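Local coordinates for lactaldehyde dehydrogenase (Escherichia coli, PDB 2IMP), which catalyses the irreversible NAD(+)-dependent oxidation of L-lactaldehyde to L-lactate, and also oxidises glycolaldehyde to glycolate, working as a homotetramer, at residues I75-R80 / T108-D113; I401-N405 / G429-G433; L137-L143 / Y469-V475; R343-A349 / E376-M380. One frame throughout, in Å; residues are numbered along the deposited sequence.

Along the chain, contact 1 closes first, pairing helices 65-81 and 98-116. Contact 3 then joins strands 134-149 and 470-478, and the residues between its segments include contact 4 and, after it, contact 2. These two belong to the alpha/beta catalytic domain built round strands 388-394 and 409-416; their centres are about 21 Å apart. Contact 1 lies across the chain's centre from both, its centre about 35 Å from that of contact 2 and about 44 Å from that of contact 4. Contact 3 is centred about 28 Å from contact 1's centre and about 50 Å from contact 4's. Contacts 2 and 3 both touch the second subunit, contact 3 by pairing Val474 and Val475 with its strand.

Contact 1 (I75-R80 / T108-D113); sequences ISAGIR and TADYID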
loop_
_atom_site.group_PDB
_atom_site.type_symbol
_atom_site.label_atom_id
_atom_site.label_comp_id
_atom_site.label_asym_id
_atom_site.label_seq_id
_atom_site.Cartn_x
_atom_site.Cartn_y
_atom_site.Cartn_z
ATOM N N ILE A 75 -21.845 17.488 -10.053
ATOM C CA ILE A 75 -21.242 18.172 -11.181
ATOM C C ILE A 75 -21.171 17.277 -12.437
ATOM O O ILE A 75 -21.522 17.706 -13.532
ATOM C CB ILE A 75 -19.824 18.689 -10.836
ATOM C CG1 ILE A 75 -19.923 19.777 -9.766
ATOM C CG2 ILE A 75 -19.146 19.235 -12.095
ATOM C CD1 ILE A 75 -18.590 20.237 -9.214
ATOM N N SER A 76 -20.722 16.036 -12.266
ATOM C CA SER A 76 -20.662 15.129 -13.400
ATOM C C SER A 76 -22.056 14.909 -14.002
ATOM O O SER A 76 -22.215 14.872 -15.219
ATOM C CB SER A 76 -20.061 13.779 -12.991
ATOM O OG SER A 76 -20.912 13.093 -12.093
ATOM N N ALA A 77 -23.053 14.763 -13.132
ATOM C CA ALA A 77 -24.421 14.590 -13.592
ATOM C C ALA A 77 -24.907 15.827 -14.383
ATOM O O ALA A 77 -25.654 15.704 -15.349
ATOM C CB ALA A 77 -25.346 14.332 -12.406
ATOM N N GLY A 78 -24.455 17.004 -13.959
ATOM C CA GLY A 78 -24.824 18.228 -14.647
ATOM C C GLY A 78 -24.180 18.247 -16.025
ATOM O O GLY A 78 -24.782 18.699 -17.004
ATOM N N ILE A 79 -22.946 17.750 -16.101
ATOM C CA ILE A 79 -22.232 17.685 -17.370
ATOM C C ILE A 79 -22.915 16.751 -18.401
ATOM O O ILE A 79 -23.082 17.118 -19.570
ATOM C CB ILE A 79 -20.772 17.216 -17.156
ATOM C CG1 ILE A 79 -19.977 18.312 -16.436
ATOM C CG2 ILE A 79 -20.141 16.831 -18.497
ATOM C CD1 ILE A 79 -18.567 17.893 -16.025
ATOM N N ARG A 80 -23.302 15.556 -17.960
ATOM C CA ARG A 80 -23.978 14.629 -18.857
ATOM C C ARG A 80 -25.301 15.215 -19.410
ATOM O O ARG A 80 -25.651 14.995 -20.566
ATOM C CB ARG A 80 -24.250 13.296 -18.148
ATOM C CG ARG A 80 -22.985 12.540 -17.756
ATOM C CD ARG A 80 -23.279 11.099 -17.339
ATOM N NE ARG A 80 -22.057 10.394 -16.951
ATOM C CZ ARG A 80 -21.574 10.351 -15.713
ATOM N NH1 ARG A 80 -22.218 10.963 -14.724
ATOM N NH2 ARG A 80 -20.434 9.714 -15.468
ATOM N N THR A 108 -14.883 13.024 -19.392
ATOM C CA THR A 108 -14.719 13.967 -18.301
ATOM C C THR A 108 -15.693 13.678 -17.133
ATOM O O THR A 108 -15.307 13.708 -15.962
ATOM C CB THR A 108 -14.912 15.418 -18.804
ATOM O OG1 THR A 108 -13.892 15.718 -19.759
ATOM C CG2 THR A 108 -14.813 16.413 -17.659
ATOM N N ALA A 109 -16.945 13.389 -17.480
ATOM C CA ALA A 109 -17.947 13.054 -16.482
ATOM C C ALA A 109 -17.590 11.742 -15.760
ATOM O O ALA A 109 -17.690 11.652 -14.538
ATOM C CB ALA A 109 -19.329 12.930 -17.134
ATOM N N ASP A 110 -17.183 10.733 -16.528
ATOM C CA ASP A 110 -16.783 9.469 -15.922
ATOM C C ASP A 110 -15.534 9.642 -15.030
ATOM O O ASP A 110 -15.428 9.041 -13.964
ATOM C CB ASP A 110 -16.493 8.410 -16.992
ATOM C CG ASP A 110 -17.724 8.038 -17.798
ATOM O OD1 ASP A 110 -18.851 8.148 -17.271
ATOM O OD2 ASP A 110 -17.561 7.618 -18.959
ATOM N N TYR A 111 -14.609 10.482 -15.481
ATOM C CA TYR A 111 -13.399 10.756 -14.715
ATOM C C TYR A 111 -13.724 11.370 -13.338
ATOM O O TYR A 111 -13.177 10.956 -12.317
ATOM C CB TYR A 111 -12.487 11.691 -15.511
ATOM C CG TYR A 111 -11.116 11.899 -14.909
ATOM C CD1 TYR A 111 -10.909 12.840 -13.907
ATOM C CD2 TYR A 111 -10.015 11.178 -15.375
ATOM C CE1 TYR A 111 -9.641 13.068 -13.385
ATOM C CE2 TYR A 111 -8.742 11.398 -14.860
ATOM C CZ TYR A 111 -8.563 12.348 -13.868
ATOM O OH TYR A 111 -7.306 12.591 -13.377
ATOM N N ILE A 112 -14.623 12.352 -13.335
ATOM C CA ILE A 112 -15.041 12.985 -12.088
ATOM C C ILE A 112 -15.668 11.956 -11.120
ATOM O O ILE A 112 -15.333 11.921 -9.943
ATOM C CB ILE A 112 -16.047 14.141 -12.357
ATOM C CG1 ILE A 112 -15.338 15.268 -13.127
ATOM C CG2 ILE A 112 -16.630 14.652 -11.041
ATOM C CD1 ILE A 112 -16.218 16.468 -13.487
ATOM N N ASP A 113 -16.574 11.130 -11.639
ATOM C CA ASP A 113 -17.184 10.086 -10.830
ATOM C C ASP A 113 -16.114 9.128 -10.268
ATOM O O ASP A 113 -16.146 8.765 -9.095
ATOM C CB ASP A 113 -18.193 9.271 -11.650
ATOM C CG ASP A 113 -19.519 9.992 -11.841
ATOM O OD1 ASP A 113 -19.840 10.894 -11.037
ATOM O OD2 ASP A 113 -20.251 9.640 -12.793
HETATM O O HOH W 1 -20.330 10.029 -19.221
#
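Arg80, Ala109 and Ser76 bury the most surface, about half of the 364 Å² between two nearly antiparallel helical segments, whose axes approach to 8.7 Å at 167°. Ser76 and Ala109 form the closest backbone approach, their CA atoms 4.6 Å apart; these small residues let Ser76 CB come within 3.5 Å of Ala109 O. Ser76 OG lies 2.7 Å from Asp113 OD1, although Arg73 O also competes for the serine proton. Arg80 extends along the groove and places one face of its guanidinium over Ala109 CB, while its edge meets two acids. Arg80 NH2 forms salt bridges to Asp110 OD1 at 2.9 Å and to Asp113 OD2 at 2.7 Å, and a water joins Arg80 NE to Asp110 OD1. Deeper in the interface Ile79 CD1 packs on Ile112 CD1 at 3.7 Å, and Ile79 also touches helix 183-195. Thr108 CG2 lies 4.4 Å from Ile79 CD1, and Thr108 in turn rests on helix 155-168, which carries the lactate-binding Arg161. This is an antiparallel helix pair, small residues at its centre and a salt-bridge network along one margin, within the helical N-terminal part of the aldehyde dehydrogenase fold.

Contact 2 (I401-N405 / G429-G433); sequences ISMAN and GLKFG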
loop_
_atom_site.group_PDB
_atom_site.type_symbol
_atom_site.label_atom_id
_atom_site.label_comp_id
_atom_site.label_asym_id
_atom_site.label_seq_id
_atom_site.Cartn_x
_atom_site.Cartn_y
_atom_site.Cartn_z
ATOM N N ILE A 401 15.473 1.860 -29.546
ATOM C CA ILE A 401 15.345 2.261 -28.153
ATOM C C ILE A 401 16.233 3.473 -27.837
ATOM O O ILE A 401 15.813 4.416 -27.166
ATOM C CB ILE A 401 15.733 1.105 -27.202
ATOM C CG1 ILE A 401 14.714 -0.029 -27.322
ATOM C CG2 ILE A 401 15.802 1.604 -25.764
ATOM C CD1 ILE A 401 15.014 -1.208 -26.430
ATOM N N SER A 402 17.457 3.425 -28.351
ATOM C CA SER A 402 18.418 4.496 -28.161
ATOM C C SER A 402 17.964 5.827 -28.786
ATOM O O SER A 402 18.144 6.888 -28.191
ATOM C CB SER A 402 19.768 4.089 -28.745
ATOM O OG SER A 402 20.702 5.139 -28.608
ATOM N N MET A 403 17.380 5.755 -29.982
ATOM C CA MET A 403 16.887 6.954 -30.650
ATOM C C MET A 403 15.610 7.513 -29.993
ATOM O O MET A 403 15.422 8.728 -29.907
ATOM C CB MET A 403 16.633 6.676 -32.136
ATOM C CG MET A 403 17.910 6.440 -32.936
ATOM S SD MET A 403 17.649 6.332 -34.720
ATOM C CE MET A 403 17.330 4.599 -34.891
ATOM N N ALA A 404 14.741 6.615 -29.540
ATOM C CA ALA A 404 13.531 7.040 -28.855
ATOM C C ALA A 404 13.887 7.795 -27.554
ATOM O O ALA A 404 13.319 8.845 -27.253
ATOM C CB ALA A 404 12.653 5.828 -28.536
ATOM N N ASN A 405 14.847 7.247 -26.810
ATOM C CA ASN A 405 15.300 7.876 -25.573
ATOM C C ASN A 405 16.040 9.196 -25.812
ATOM O O ASN A 405 16.154 10.023 -24.911
ATOM C CB ASN A 405 16.214 6.939 -24.780
ATOM C CG ASN A 405 15.459 5.796 -24.144
ATOM O OD1 ASN A 405 14.271 5.915 -23.856
ATOM N ND2 ASN A 405 16.147 4.687 -23.906
ATOM N N GLY A 429 14.285 -0.877 -21.486
ATOM C CA GLY A 429 15.127 0.138 -22.101
ATOM C C GLY A 429 14.514 1.508 -22.342
ATOM O O GLY A 429 15.222 2.516 -22.311
ATOM N N LEU A 430 13.210 1.557 -22.593
ATOM C CA LEU A 430 12.529 2.827 -22.842
ATOM C C LEU A 430 12.375 3.732 -21.590
ATOM O O LEU A 430 11.774 3.337 -20.589
ATOM C CB LEU A 430 11.153 2.560 -23.473
ATOM C CG LEU A 430 11.220 2.100 -24.936
ATOM C CD1 LEU A 430 9.862 1.645 -25.434
ATOM C CD2 LEU A 430 11.732 3.247 -25.786
ATOM N N LYS A 431 12.919 4.940 -21.664
ATOM C CA LYS A 431 12.842 5.874 -20.548
ATOM C C LYS A 431 11.661 6.877 -20.655
ATOM O O LYS A 431 11.849 8.067 -20.901
ATOM C CB LYS A 431 14.177 6.614 -20.423
ATOM C CG LYS A 431 15.343 5.666 -20.164
ATOM C CD LYS A 431 16.693 6.358 -20.265
ATOM C CE LYS A 431 17.826 5.341 -20.133
ATOM N NZ LYS A 431 19.183 5.920 -20.342
ATOM N N PHE A 432 10.453 6.353 -20.468
ATOM C CA PHE A 432 9.228 7.135 -20.547
ATOM C C PHE A 432 8.217 6.829 -19.422
ATOM O O PHE A 432 8.231 5.743 -18.846
ATOM C CB PHE A 432 8.553 6.905 -21.909
ATOM C CG PHE A 432 9.350 7.413 -23.081
ATOM C CD1 PHE A 432 10.512 6.763 -23.488
ATOM C CD2 PHE A 432 8.974 8.582 -23.736
ATOM C CE1 PHE A 432 11.276 7.264 -24.535
ATOM C CE2 PHE A 432 9.736 9.089 -24.788
ATOM C CZ PHE A 432 10.890 8.436 -25.179
ATOM N N GLY A 433 7.355 7.793 -19.120
ATOM C CA GLY A 433 6.363 7.593 -18.076
ATOM C C GLY A 433 5.308 6.592 -18.506
ATOM O O GLY A 433 4.579 6.044 -17.674
#
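Strand 409-416, helix 420-429 and strand 434-437 form a beta-alpha-beta crossover in the catalytic domain, and segment 429-433 is the turn from its helix into its second strand. Helix 397-405 meets this turn through Asn405. The polar contacts are two hydrogen bonds of that one carboxamide: Asn405 ND2 donates to Gly429 O at 2.8 Å, and Asn405 OD1 accepts from Lys431 N at 2.8 Å, both nearly straight, so the side chain holds the backbone where the helix has ended. Apolar packing adds Leu430 CD2, 3.9 Å from Ala404 CB and 4.4 Å from Ile401 CG2. In van der Waals contact, Ile401 CG2 also sits 3.6 Å from Gly429 O; a CB on Gly429 would run into this methyl. Farther along, Arg453 makes a cation-pi contact with Phe432, and the backbone of Gly433 hydrogen-bonds to the second subunit. Arg290 hydrogen-bonds to Ala404 O, the same oxygen that faces the edge of the Phe432 ring, 3.2 Å from Phe432 CZ, while Asn405 OD1 lies 3.4 Å from Phe432 CE1.

Contact 3 (L137-L143 / Y469-V475); sequences LLFKRAL and YLQTQVV
Residues 137-142 and 470-475 are extended and run antiparallel with a marked twist, their axes 4.5 Å apart at closest and crossing at 139°; Leu143 (phi/psi -78/-37) and Tyr469 (-96/14) leave beta conformation. Leu137 pairs with Val475, Phe139 with Gln473 and Arg141 with Gln471 as hydrogen-bonded pairs; Leu138 with Val474 and Lys140 with Thr472 are the non-hydrogen-bonded pairs between them. Each hydrogen-bonded pair makes two bonds: Leu137 N to Val475 O is 2.8 Å and Val475 N to Leu137 O 2.7 Å; Phe139 N to Gln473 O and Gln473 N to Phe139 O are each 2.9 Å; Arg141 N to Gln471 O is 2.7 Å and Gln471 N to Arg141 O 2.8 Å. Leu137, Phe139, Arg141, Gln471, Gln473 and Val475 share one face. There Arg141 (chi1 m, chi2 m) folds its guanidinium to Gln473 (chi1 t, chi2 t), with Arg141 NE 2.7 Å and Arg141 NH2 2.8 Å from Gln473 OE1; Phe139 CE1 meets Val475 CG2 at 3.7 Å, and Gln471 NE2 (chi1 p) reaches Ala142 O at 3.1 Å. On the opposite face Leu138 CD1 packs 3.9 Å from Val474 CG2. Such a ladder is characteristic of the aldehyde dehydrogenase oligomerisation sheet: strand 123-127 borders strand 134-149, Tyr469 packs on helix 155-168, and Val474 and Val475 pair in parallel with a strand of the second subunit.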
loop_
_atom_site.group_PDB
_atom_site.type_symbol
_atom_site.label_atom_id
_atom_site.label_comp_id
_atom_site.label_asym_id
_atom_site.label_seq_id
_atom_site.Cartn_x
_atom_site.Cartn_y
_atom_site.Cartn_z
ATOM N N LEU A 137 1.655 8.384 13.939
ATOM C CA LEU A 137 0.518 8.509 13.051
ATOM C C LEU A 137 0.752 9.449 11.869
ATOM O O LEU A 137 1.006 10.636 12.054
ATOM C CB LEU A 137 -0.705 9.003 13.836
ATOM C CG LEU A 137 -1.050 8.232 15.112
ATOM C CD1 LEU A 137 -2.219 8.908 15.811
ATOM C CD2 LEU A 137 -1.379 6.788 14.771
ATOM N N LEU A 138 0.668 8.898 10.667
ATOM C CA LEU A 138 0.846 9.692 9.467
ATOM C C LEU A 138 -0.493 9.981 8.755
ATOM O O LEU A 138 -1.072 9.113 8.095
ATOM C CB LEU A 138 1.832 8.992 8.517
ATOM C CG LEU A 138 2.210 9.722 7.223
ATOM C CD1 LEU A 138 3.615 9.308 6.782
ATOM C CD2 LEU A 138 1.179 9.407 6.132
ATOM N N PHE A 139 -0.988 11.196 8.940
ATOM C CA PHE A 139 -2.239 11.602 8.324
ATOM C C PHE A 139 -2.062 12.259 6.955
ATOM O O PHE A 139 -1.048 12.907 6.691
ATOM C CB PHE A 139 -2.986 12.616 9.197
ATOM C CG PHE A 139 -3.353 12.118 10.563
ATOM C CD1 PHE A 139 -2.430 12.148 11.602
ATOM C CD2 PHE A 139 -4.648 11.671 10.825
ATOM C CE1 PHE A 139 -2.791 11.764 12.890
ATOM C CE2 PHE A 139 -5.020 11.281 12.111
ATOM C CZ PHE A 139 -4.089 11.326 13.147
ATOM N N LYS A 140 -3.060 12.084 6.098
ATOM C CA LYS A 140 -3.062 12.711 4.785
ATOM C C LYS A 140 -3.965 13.958 4.812
ATOM O O LYS A 140 -5.180 13.841 4.970
ATOM C CB LYS A 140 -3.574 11.729 3.727
ATOM C CG LYS A 140 -2.651 10.549 3.467
ATOM C CD LYS A 140 -1.315 11.027 2.918
ATOM C CE LYS A 140 -0.420 9.858 2.552
ATOM N NZ LYS A 140 -1.090 8.946 1.590
ATOM N N ARG A 141 -3.365 15.135 4.695
ATOM C CA ARG A 141 -4.126 16.379 4.731
ATOM C C ARG A 141 -4.162 17.109 3.387
ATOM O O ARG A 141 -3.321 16.868 2.526
ATOM C CB ARG A 141 -3.526 17.344 5.763
ATOM C CG ARG A 141 -3.232 16.759 7.134
ATOM C CD ARG A 141 -4.492 16.325 7.853
ATOM N NE ARG A 141 -4.235 16.091 9.272
ATOM C CZ ARG A 141 -5.085 15.496 10.107
ATOM N NH1 ARG A 141 -6.260 15.061 9.669
ATOM N NH2 ARG A 141 -4.761 15.340 11.385
ATOM N N ALA A 142 -5.138 17.996 3.223
ATOM C CA ALA A 142 -5.224 18.783 2.006
ATOM C C ALA A 142 -4.080 19.824 1.953
ATOM O O ALA A 142 -3.496 20.153 2.987
ATOM C CB ALA A 142 -6.566 19.498 1.945
ATOM N N LEU A 143 -3.754 20.306 0.764
ATOM C CA LEU A 143 -2.717 21.317 0.638
ATOM C C LEU A 143 -3.250 22.695 1.040
ATOM O O LEU A 143 -2.551 23.503 1.644
ATOM C CB LEU A 143 -2.212 21.390 -0.805
ATOM C CG LEU A 143 -1.748 20.078 -1.425
ATOM C CD1 LEU A 143 -1.201 20.341 -2.836
ATOM C CD2 LEU A 143 -0.678 19.454 -0.521
ATOM N N TYR A 469 -2.450 15.897 -4.570
ATOM C CA TYR A 469 -3.234 16.898 -3.856
ATOM C C TYR A 469 -3.305 16.696 -2.341
ATOM O O TYR A 469 -4.124 17.300 -1.643
ATOM C CB TYR A 469 -4.648 16.977 -4.446
ATOM C CG TYR A 469 -4.647 17.673 -5.786
ATOM C CD1 TYR A 469 -4.397 16.968 -6.963
ATOM C CD2 TYR A 469 -4.822 19.059 -5.870
ATOM C CE1 TYR A 469 -4.316 17.627 -8.197
ATOM C CE2 TYR A 469 -4.743 19.726 -7.095
ATOM C CZ TYR A 469 -4.487 19.003 -8.252
ATOM O OH TYR A 469 -4.372 19.663 -9.460
ATOM N N LEU A 470 -2.428 15.835 -1.855
ATOM C CA LEU A 470 -2.354 15.544 -0.441
ATOM C C LEU A 470 -0.941 15.710 0.110
ATOM O O LEU A 470 0.036 15.541 -0.607
ATOM C CB LEU A 470 -2.815 14.107 -0.180
ATOM C CG LEU A 470 -4.302 13.804 -0.379
ATOM C CD1 LEU A 470 -4.517 12.295 -0.476
ATOM C CD2 LEU A 470 -5.097 14.408 0.777
ATOM N N GLN A 471 -0.857 16.090 1.371
ATOM C CA GLN A 471 0.419 16.207 2.038
ATOM C C GLN A 471 0.342 15.519 3.396
ATOM O O GLN A 471 -0.745 15.337 3.946
ATOM C CB GLN A 471 0.855 17.670 2.185
ATOM C CG GLN A 471 -0.022 18.539 3.062
ATOM C CD GLN A 471 0.396 20.001 2.990
ATOM O OE1 GLN A 471 1.536 20.317 2.632
ATOM N NE2 GLN A 471 -0.519 20.899 3.338
ATOM N N THR A 472 1.488 15.144 3.928
ATOM C CA THR A 472 1.495 14.418 5.173
ATOM C C THR A 472 1.715 15.216 6.450
ATOM O O THR A 472 2.408 16.233 6.471
ATOM C CB THR A 472 2.564 13.313 5.133
ATOM O OG1 THR A 472 3.851 13.913 4.933
ATOM C CG2 THR A 472 2.289 12.352 3.987
ATOM N N GLN A 473 1.059 14.743 7.500
ATOM C CA GLN A 473 1.237 15.281 8.833
ATOM C C GLN A 473 1.616 14.111 9.753
ATOM O O GLN A 473 0.777 13.258 10.066
ATOM C CB GLN A 473 -0.024 15.972 9.380
ATOM C CG GLN A 473 0.113 16.303 10.886
ATOM C CD GLN A 473 -1.139 16.903 11.506
ATOM O OE1 GLN A 473 -2.255 16.614 11.078
ATOM N NE2 GLN A 473 -0.957 17.731 12.534
ATOM N N VAL A 474 2.891 14.041 10.116
ATOM C CA VAL A 474 3.357 12.974 10.979
ATOM C C VAL A 474 3.268 13.325 12.464
ATOM O O VAL A 474 3.925 14.257 12.946
ATOM C CB VAL A 474 4.808 12.568 10.628
ATOM C CG1 VAL A 474 5.272 11.441 11.538
ATOM C CG2 VAL A 474 4.880 12.121 9.173
ATOM N N VAL A 475 2.432 12.576 13.170
ATOM C CA VAL A 475 2.236 12.796 14.589
ATOM C C VAL A 475 2.945 11.774 15.498
ATOM O O VAL A 475 2.706 10.566 15.405
ATOM C CB VAL A 475 0.732 12.790 14.948
ATOM C CG1 VAL A 475 0.547 13.103 16.428
ATOM C CG2 VAL A 475 -0.007 13.814 14.087
HETATM O O HOH W 2 -0.110 24.109 2.533
#

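Contact 4 (R343-A349 / E376-M380); sequences RAVEEGA and EMSIM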
loop_
_atom_site.group_PDB
_atom_site.type_symbol
_atom_site.label_atom_id
_atom_site.label_comp_id
_atom_site.label_asym_id
_atom_site.label_seq_id
_atom_site.Cartn_x
_atom_site.Cartn_y
_atom_site.Cartn_z
ATOM N N ARG A 343 11.903 23.290 -43.156
ATOM C CA ARG A 343 13.241 23.033 -42.653
ATOM C C ARG A 343 13.620 21.560 -42.851
ATOM O O ARG A 343 14.689 21.241 -43.369
ATOM C CB ARG A 343 13.337 23.365 -41.164
ATOM C CG ARG A 343 13.783 24.780 -40.849
ATOM C CD ARG A 343 14.069 24.914 -39.362
ATOM N NE ARG A 343 14.627 26.217 -39.008
ATOM C CZ ARG A 343 15.001 26.554 -37.777
ATOM N NH1 ARG A 343 14.877 25.684 -36.783
ATOM N NH2 ARG A 343 15.498 27.760 -37.538
ATOM N N ALA A 344 12.721 20.677 -42.426
ATOM C CA ALA A 344 12.944 19.252 -42.580
ATOM C C ALA A 344 13.323 18.893 -44.027
ATOM O O ALA A 344 14.303 18.189 -44.269
ATOM C CB ALA A 344 11.696 18.481 -42.158
ATOM N N VAL A 345 12.534 19.394 -44.975
ATOM C CA VAL A 345 12.800 19.145 -46.383
ATOM C C VAL A 345 14.203 19.632 -46.799
ATOM O O VAL A 345 14.979 18.886 -47.397
ATOM C CB VAL A 345 11.744 19.833 -47.279
ATOM C CG1 VAL A 345 12.029 19.541 -48.745
ATOM C CG2 VAL A 345 10.353 19.345 -46.908
ATOM N N GLU A 346 14.511 20.881 -46.461
ATOM C CA GLU A 346 15.813 21.453 -46.773
ATOM C C GLU A 346 16.967 20.605 -46.209
ATOM O O GLU A 346 18.040 20.514 -46.803
ATOM C CB GLU A 346 15.913 22.875 -46.215
ATOM C CG GLU A 346 14.784 23.794 -46.654
ATOM C CD GLU A 346 14.922 25.199 -46.091
ATOM O OE1 GLU A 346 15.139 25.331 -44.867
ATOM O OE2 GLU A 346 14.806 26.171 -46.870
ATOM N N GLU A 347 16.719 19.992 -45.059
ATOM C CA GLU A 347 17.712 19.149 -44.415
ATOM C C GLU A 347 17.854 17.755 -45.063
ATOM O O GLU A 347 18.759 16.992 -44.721
ATOM C CB GLU A 347 17.383 19.004 -42.926
ATOM C CG GLU A 347 17.608 20.280 -42.121
ATOM C CD GLU A 347 17.185 20.151 -40.666
ATOM O OE1 GLU A 347 17.600 19.173 -40.004
ATOM O OE2 GLU A 347 16.445 21.034 -40.183
ATOM N N GLY A 348 16.955 17.441 -45.993
ATOM C CA GLY A 348 17.024 16.157 -46.668
ATOM C C GLY A 348 15.794 15.277 -46.548
ATOM O O GLY A 348 15.753 14.187 -47.121
ATOM N N ALA A 349 14.793 15.738 -45.805
ATOM C CA ALA A 349 13.569 14.966 -45.627
ATOM C C ALA A 349 12.771 14.756 -46.932
ATOM O O ALA A 349 12.556 15.692 -47.700
ATOM C CB ALA A 349 12.683 15.635 -44.580
ATOM N N GLU A 376 19.045 13.143 -36.361
ATOM C CA GLU A 376 19.701 14.435 -36.211
ATOM C C GLU A 376 18.779 15.645 -36.492
ATOM O O GLU A 376 18.753 16.605 -35.725
ATOM C CB GLU A 376 20.902 14.508 -37.155
ATOM C CG GLU A 376 21.708 13.223 -37.257
ATOM C CD GLU A 376 22.755 13.278 -38.360
ATOM O OE1 GLU A 376 23.664 14.134 -38.285
ATOM O OE2 GLU A 376 22.668 12.465 -39.307
ATOM N N MET A 377 18.047 15.572 -37.601
ATOM C CA MET A 377 17.137 16.636 -38.019
ATOM C C MET A 377 16.322 17.294 -36.887
ATOM O O MET A 377 15.815 16.614 -35.996
ATOM C CB MET A 377 16.178 16.111 -39.096
ATOM C CG MET A 377 16.808 15.987 -40.480
ATOM S SD MET A 377 15.706 15.297 -41.742
ATOM C CE MET A 377 16.818 14.146 -42.564
ATOM N N SER A 378 16.206 18.617 -36.949
ATOM C CA SER A 378 15.472 19.376 -35.945
ATOM C C SER A 378 13.984 18.995 -35.809
ATOM O O SER A 378 13.364 19.256 -34.779
ATOM C CB SER A 378 15.588 20.876 -36.231
ATOM O OG SER A 378 15.072 21.193 -37.511
ATOM N N ILE A 379 13.421 18.386 -36.848
ATOM C CA ILE A 379 12.024 17.981 -36.792
ATOM C C ILE A 379 11.770 16.872 -35.745
ATOM O O ILE A 379 10.642 16.646 -35.309
ATOM C CB ILE A 379 11.524 17.496 -38.172
ATOM C CG1 ILE A 379 10.003 17.342 -38.141
ATOM C CG2 ILE A 379 12.185 16.175 -38.537
ATOM C CD1 ILE A 379 9.390 17.119 -39.494
ATOM N N MET A 380 12.849 16.197 -35.360
ATOM C CA MET A 380 12.789 15.138 -34.364
ATOM C C MET A 380 12.927 15.672 -32.923
ATOM O O MET A 380 12.762 14.932 -31.953
ATOM C CB MET A 380 13.898 14.118 -34.626
ATOM C CG MET A 380 13.814 13.442 -35.978
ATOM S SD MET A 380 12.325 12.459 -36.159
ATOM C CE MET A 380 12.889 10.893 -35.529
#
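Met377 lays its side chain against the end of helix 331-346, where a Schellman motif turns the chain toward strand 350-353 of the catalytic domain. The motif is set by Ala349 N bonding to Ala344 O at 2.9 Å and Gly348 N to Val345 O at 2.8 Å, with Gly348 at positive phi, a conformation in which a CB would jam against the preceding carbonyl. Met377 SD lies 4.1 Å from Ala344 O and 4.2 Å from Ala349 CB, so the thioether covers the turn. Beside it, Ala344 CB packs on Ile379 CD1 at 3.8 Å, and both residues also touch Leu370 of strand 368-371. The loop leading to strand 388-394 is thereby laid along the helix end; farther in, Ile379 O accepts a hydrogen bond from Lys255. At the exposed rim the Glu347 carboxylate faces the backbone N and the hydroxyl of Ser378: Glu347 OE2 is 3.0 Å from Ser378 OG, and Ser378 N gives a weak hydrogen bond to Glu347 OE1 at 3.4 Å.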